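Side-chain contact in endoglucanase (PDB 3X17), which probably hydrolyses internal beta-1,4-glucosidic bonds of cellulose, as a family 9 endoglucanase with an Ig-like domain at its N-terminus: residues V34-P39 against S420-P425. Residues are numbered along the deposited sequence; the frame is centred on the assembly and turned at random.
Sequences VLALAP and SGYGVP
Tyr422 reaches from a turn of the 420-425 loop to Val34 and Ala36 on strand 32-37. The nearest CA atoms, those of Val34 and Tyr422, are 7.9 Å apart, and no hydrogen bond links the two segments. Ser420 to Gly423 make a type I beta turn, closed by Gly423 N to Ser420 O at 3.0 Å, with Tyr422 at its third position. Ser420, the first residue of the turn, reaches past it and donates from OG to Val424 O (2.7 Å). On the strand, Val34 and Ala36 present their side chains to the loop, whereas Leu35 between them points to the other face of the sheet.

With CG anti to its own carbonyl carbon (chi1 -71°), the ring of Tyr422 swings off the turn so that its CE1 and OH reach the strand. Val34 CG1, anti to the backbone N (chi1 170°), meets the ring at CE1, 4.2 Å away. Farther out along the tyrosine, Ala36 CB packs against the phenol end, 3.3 Å from OH and 4.3 Å from CZ. Both methyls approach the ring obliquely. The contact is small, 119 Å² in all, and made of van der Waals packing; Ala36 CB lies against a hydroxyl whose oxygen is satisfied by a hydrogen bond with Asp81.

This is an interdomain contact, joining the N-terminal Ig-like domain to the family 9 catalytic domain, whose fold is an (alpha/alpha)6 barrel. Strand 32-37 runs between strands 17-19 and 82-87, which add Leu19 and Leu83 to the surroundings of Tyr422. Asp75 holds Gly421 N from the Ig-like side, while on the barrel side the loop leads from helix 396-418 to helix 435-452 and Val424 and Pro425 rest on helix 456-469.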
# COMPACT_ATOMS: atom_id res chain seq x y z
N VAL A 34 -6.45 12.22 20.15
CA VAL A 34 -5.62 13.39 19.99
C VAL A 34 -6.57 14.56 19.93
O VAL A 34 -7.54 14.53 19.17
CB VAL A 34 -4.75 13.32 18.72
CG1 VAL A 34 -4.08 14.65 18.43
CG2 VAL A 34 -3.72 12.21 18.84
N LEU A 35 -6.36 15.50 20.85
CA LEU A 35 -7.10 16.75 20.88
C LEU A 35 -6.30 17.80 20.11
O LEU A 35 -5.20 18.16 20.52
CB LEU A 35 -7.29 17.21 22.33
CG LEU A 35 -7.97 18.59 22.47
CD1 LEU A 35 -9.44 18.49 22.05
CD2 LEU A 35 -7.86 19.12 23.91
N ALA A 36 -6.81 18.24 18.98
CA ALA A 36 -6.10 19.24 18.20
C ALA A 36 -6.83 20.55 18.32
O ALA A 36 -8.01 20.63 18.01
CB ALA A 36 -5.97 18.82 16.74
N LEU A 37 -6.12 21.59 18.74
CA LEU A 37 -6.69 22.94 18.82
C LEU A 37 -6.74 23.63 17.46
O LEU A 37 -5.78 23.57 16.68
CB LEU A 37 -5.89 23.81 19.80
CG LEU A 37 -5.95 23.39 21.26
CD1 LEU A 37 -5.12 24.35 22.12
CD2 LEU A 37 -7.40 23.34 21.72
N ALA A 38 -7.80 24.36 17.24
CA ALA A 38 -7.87 25.37 16.20
C ALA A 38 -6.55 26.09 15.90
O ALA A 38 -5.98 26.73 16.77
CB ALA A 38 -8.85 26.40 16.62
N PRO A 39 -6.09 26.02 14.66
CA PRO A 39 -4.88 26.75 14.26
C PRO A 39 -4.78 28.19 14.77
O PRO A 39 -3.80 28.54 15.44
CB PRO A 39 -4.94 26.72 12.72
CG PRO A 39 -5.72 25.44 12.41
CD PRO A 39 -6.49 25.03 13.65
N SER A 420 6.67 13.91 15.24
CA SER A 420 5.44 14.12 14.49
C SER A 420 4.21 13.94 15.36
O SER A 420 3.87 12.84 15.76
CB SER A 420 5.36 13.18 13.29
OG SER A 420 4.16 13.38 12.56
N GLY A 421 3.51 15.04 15.60
CA GLY A 421 2.43 15.00 16.56
C GLY A 421 1.38 13.96 16.20
O GLY A 421 0.89 13.27 17.07
N TYR A 422 1.07 13.81 14.91
CA TYR A 422 0.03 12.85 14.53
C TYR A 422 0.52 11.42 14.29
O TYR A 422 -0.28 10.56 13.87
CB TYR A 422 -0.72 13.34 13.30
CG TYR A 422 -1.62 14.50 13.58
CD1 TYR A 422 -2.90 14.31 14.12
CD2 TYR A 422 -1.21 15.79 13.31
CE1 TYR A 422 -3.75 15.36 14.35
CE2 TYR A 422 -2.04 16.88 13.56
CZ TYR A 422 -3.31 16.65 14.10
OH TYR A 422 -4.19 17.71 14.24
N GLY A 423 1.81 11.16 14.46
CA GLY A 423 2.33 9.82 14.19
C GLY A 423 2.94 9.62 12.81
O GLY A 423 3.84 8.81 12.65
N VAL A 424 2.47 10.37 11.81
CA VAL A 424 2.87 10.12 10.41
C VAL A 424 4.33 10.49 10.23
O VAL A 424 4.74 11.58 10.61
CB VAL A 424 1.98 10.89 9.39
CG1 VAL A 424 1.98 12.39 9.66
CG2 VAL A 424 2.46 10.63 7.96
N PRO A 425 5.15 9.54 9.78
CA PRO A 425 6.61 9.73 9.74
C PRO A 425 7.05 10.53 8.52
O PRO A 425 8.02 10.16 7.85
CB PRO A 425 7.16 8.30 9.70
CG PRO A 425 6.02 7.45 9.24
CD PRO A 425 4.75 8.22 9.26